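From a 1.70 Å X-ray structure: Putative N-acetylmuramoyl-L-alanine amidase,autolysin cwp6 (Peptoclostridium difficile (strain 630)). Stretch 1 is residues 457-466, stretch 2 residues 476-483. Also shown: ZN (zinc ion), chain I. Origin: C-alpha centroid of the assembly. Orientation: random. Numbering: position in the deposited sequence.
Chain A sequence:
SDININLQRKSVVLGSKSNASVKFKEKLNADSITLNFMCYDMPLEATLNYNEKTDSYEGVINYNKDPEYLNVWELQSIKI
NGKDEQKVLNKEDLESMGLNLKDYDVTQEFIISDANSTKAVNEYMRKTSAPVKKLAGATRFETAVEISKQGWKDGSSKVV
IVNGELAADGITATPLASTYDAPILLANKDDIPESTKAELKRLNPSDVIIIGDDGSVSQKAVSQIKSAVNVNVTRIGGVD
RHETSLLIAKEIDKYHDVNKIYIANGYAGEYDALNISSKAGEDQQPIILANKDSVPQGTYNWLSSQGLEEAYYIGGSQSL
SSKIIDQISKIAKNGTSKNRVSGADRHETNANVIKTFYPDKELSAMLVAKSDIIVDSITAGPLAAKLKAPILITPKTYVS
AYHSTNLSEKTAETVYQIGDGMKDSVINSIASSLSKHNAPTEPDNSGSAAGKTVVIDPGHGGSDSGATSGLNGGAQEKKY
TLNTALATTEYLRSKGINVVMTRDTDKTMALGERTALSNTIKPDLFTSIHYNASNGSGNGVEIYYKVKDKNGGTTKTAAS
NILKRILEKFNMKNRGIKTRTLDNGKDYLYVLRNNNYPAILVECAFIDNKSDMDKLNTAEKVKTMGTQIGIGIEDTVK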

# COMPACT_ATOMS: atom_id res chain seq x y z
N ASP A 457 -12.96 7.95 20.12
CA ASP A 457 -12.65 9.38 20.08
C ASP A 457 -11.27 9.69 20.68
O ASP A 457 -11.09 9.72 21.90
CB ASP A 457 -13.78 10.12 20.89
CG ASP A 457 -13.50 11.60 21.09
OD1 ASP A 457 -13.14 12.27 20.11
OD2 ASP A 457 -13.63 12.08 22.27
N PRO A 458 -10.26 9.91 19.85
CA PRO A 458 -8.88 10.26 20.30
C PRO A 458 -8.96 11.73 20.83
O PRO A 458 -9.26 12.61 20.02
CB PRO A 458 -8.03 10.12 19.03
CG PRO A 458 -8.96 9.62 17.94
CD PRO A 458 -10.37 9.85 18.38
N GLY A 459 -8.70 11.98 22.11
CA GLY A 459 -8.91 13.32 22.66
C GLY A 459 -8.00 14.36 22.04
O GLY A 459 -6.91 14.03 21.58
N HIS A 460 -8.50 15.61 22.04
CA HIS A 460 -7.74 16.78 21.58
C HIS A 460 -7.40 16.65 20.12
O HIS A 460 -8.05 15.87 19.42
CB HIS A 460 -6.48 16.89 22.44
CG HIS A 460 -6.80 16.92 23.91
ND1 HIS A 460 -7.44 17.97 24.52
CD2 HIS A 460 -6.63 15.95 24.87
CE1 HIS A 460 -7.64 17.62 25.80
NE2 HIS A 460 -7.17 16.41 26.10
N GLY A 461 -6.43 17.45 19.64
CA GLY A 461 -6.04 17.42 18.23
C GLY A 461 -5.95 18.85 17.66
O GLY A 461 -6.64 19.76 18.14
N GLY A 462 -5.13 19.02 16.65
CA GLY A 462 -5.00 20.32 15.96
C GLY A 462 -4.54 21.43 16.89
O GLY A 462 -3.49 21.31 17.53
N SER A 463 -5.33 22.49 16.99
CA SER A 463 -5.00 23.64 17.86
C SER A 463 -4.89 23.26 19.35
O SER A 463 -4.26 24.00 20.14
CB SER A 463 -6.09 24.71 17.75
OG SER A 463 -6.33 25.05 16.40
N ASP A 464 -5.53 22.12 19.78
CA ASP A 464 -5.45 21.71 21.19
C ASP A 464 -4.52 20.52 21.34
O ASP A 464 -4.88 19.40 20.95
CB ASP A 464 -6.89 21.34 21.70
CG ASP A 464 -6.93 21.00 23.19
OD1 ASP A 464 -5.87 21.12 23.87
OD2 ASP A 464 -7.99 20.61 23.68
N SER A 465 -3.34 20.70 21.91
CA SER A 465 -2.42 19.56 22.02
C SER A 465 -2.72 18.66 23.24
O SER A 465 -2.17 17.57 23.32
CB SER A 465 -0.98 20.06 22.14
OG SER A 465 -0.88 20.73 23.40
N GLY A 466 -3.59 19.14 24.17
CA GLY A 466 -3.88 18.40 25.39
C GLY A 466 -2.66 18.44 26.29
O GLY A 466 -1.78 19.28 26.06
N GLN A 476 3.05 14.61 23.41
CA GLN A 476 1.84 15.41 23.34
C GLN A 476 0.67 14.47 23.42
O GLN A 476 0.61 13.51 22.63
CB GLN A 476 1.78 16.16 22.01
CG GLN A 476 2.74 17.36 21.97
CD GLN A 476 2.56 18.08 20.67
OE1 GLN A 476 3.02 17.62 19.62
NE2 GLN A 476 1.86 19.21 20.69
N GLU A 477 -0.27 14.73 24.33
CA GLU A 477 -1.45 13.87 24.47
C GLU A 477 -2.17 13.64 23.10
O GLU A 477 -2.59 12.49 22.81
CB GLU A 477 -2.42 14.51 25.47
CG GLU A 477 -3.69 13.68 25.70
CD GLU A 477 -4.64 14.33 26.72
OE1 GLU A 477 -5.70 13.75 26.99
OE2 GLU A 477 -4.34 15.43 27.23
N LYS A 478 -2.36 14.70 22.28
CA LYS A 478 -3.10 14.55 21.01
C LYS A 478 -2.45 13.52 20.06
O LYS A 478 -3.16 12.89 19.25
CB LYS A 478 -3.25 15.92 20.30
CG LYS A 478 -1.95 16.45 19.64
CD LYS A 478 -2.32 17.60 18.64
CE LYS A 478 -1.13 18.45 18.23
NZ LYS A 478 -1.50 19.29 17.02
N LYS A 479 -1.16 13.31 20.14
CA LYS A 479 -0.60 12.32 19.22
C LYS A 479 -0.65 10.89 19.85
O LYS A 479 -0.79 9.90 19.13
CB LYS A 479 0.85 12.60 18.96
CG LYS A 479 1.04 13.98 18.36
CD LYS A 479 2.48 14.32 18.29
CE LYS A 479 2.67 15.60 17.51
NZ LYS A 479 4.10 15.96 17.48
N TYR A 480 -0.51 10.81 21.18
CA TYR A 480 -0.55 9.49 21.78
C TYR A 480 -1.99 9.03 21.74
O TYR A 480 -2.22 7.81 21.60
CB TYR A 480 -0.09 9.58 23.25
CG TYR A 480 1.38 9.32 23.37
CD1 TYR A 480 1.85 8.10 23.85
CD2 TYR A 480 2.32 10.30 23.04
CE1 TYR A 480 3.21 7.86 24.00
CE2 TYR A 480 3.68 10.07 23.19
CZ TYR A 480 4.12 8.85 23.67
OH TYR A 480 5.46 8.59 23.85
N THR A 481 -2.96 9.98 21.85
CA THR A 481 -4.34 9.44 21.82
C THR A 481 -4.62 8.98 20.42
O THR A 481 -5.32 7.96 20.25
CB THR A 481 -5.41 10.49 22.24
OG1 THR A 481 -5.38 11.60 21.34
CG2 THR A 481 -5.19 11.02 23.64
N LEU A 482 -4.16 9.72 19.40
CA LEU A 482 -4.44 9.25 18.03
C LEU A 482 -3.77 7.85 17.73
O LEU A 482 -4.42 6.97 17.18
CB LEU A 482 -3.96 10.27 16.95
CG LEU A 482 -4.20 9.76 15.52
CD1 LEU A 482 -5.68 9.56 15.27
CD2 LEU A 482 -3.60 10.79 14.56
N ASN A 483 -2.49 7.67 18.09
CA ASN A 483 -1.82 6.37 17.84
C ASN A 483 -2.52 5.24 18.66
O ASN A 483 -2.67 4.15 18.15
CB ASN A 483 -0.38 6.46 18.22
CG ASN A 483 0.34 7.41 17.27
OD1 ASN A 483 -0.05 7.47 16.08
ND2 ASN A 483 1.28 8.25 17.75
ZN ZN I . -7.38 14.94 27.79
O HOH W 1 -6.13 16.60 28.89
O HOH W 2 -9.05 16.00 28.66
O HOH W 3 -7.00 14.10 29.74

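Stretch 1 leaves a strand at Pro 458 and continues as a glycine-rich loop. Stretch 2 is a helix from Glu 477 onward, and the loop wraps along one side of it. The contact runs from Gly 466 near Glu 477, past Gly 461 near Lys 478, to Pro 458 near Thr 481. The chains therefore run in opposite senses along the contact. Together they bury 481 Å².

Gln 476 is the N-cap residue. Its NE2 lies 3.3 Å from Ser 465 CB, a packing contact. Gln 476 O accepts from Lys 479 N at 3.1 Å, at the start of the helix.

Glu 477 points toward the loop with an extended side chain. Its OE1 binds the zinc at 2.2 Å, and His 460 NE2 binds the same ion at 2.2 Å. Glu 477 OE1 and His 460 NE2 sit 3.2 Å apart without a hydrogen bond, because both bind the metal. Three waters and one atom from elsewhere in the structure complete the zinc site. Water 1, a zinc ligand, also donates to Glu 477 OE2 at 2.7 Å. The other ring nitrogen, His 460 ND1, donates to Asp 464 OD2 at 2.8 Å and holds the imidazole in place. Gly 466 CA lies 3.5 Å from Glu 477 OE2. A CB on Gly 466 would clash with that oxygen.

Lys 478 has the largest area covered by the loop. Its backbone N donates to Ser 465 O at 3.1 Å. This amide is in the first turn of the helix, so the loop carbonyl supplies a partner that the helix does not. The side chain then runs along the loop, and its NZ donates to Gly 462 O at 2.9 Å. That carbonyl lies within the type II' turn from Gly 461 to Asp 464. The turn is closed in both directions, by Gly 461 N to Asp 464 O at 2.8 Å and Asp 464 N to Gly 461 O at 3.1 Å. Lys 478 CB also packs 3.6 Å from Gly 461 N. The backbone angles of Gly 461 call for glycine, and the positive phi of Gly 462 favours it.

Lys 479 points away, and Tyr 480 is out of reach.

Thr 481 turns back toward the loop. Its OG1 donates to Gly 459 O at 2.9 Å, tying the helix to the start of the loop. Thr 481 OG1 also lies 3.6 Å from Pro 458 C.

Leu 482 adds an apolar contact, with its CD1 4.2 Å from Pro 458 CG. Asn 483 points away and makes no contact with stretch 1.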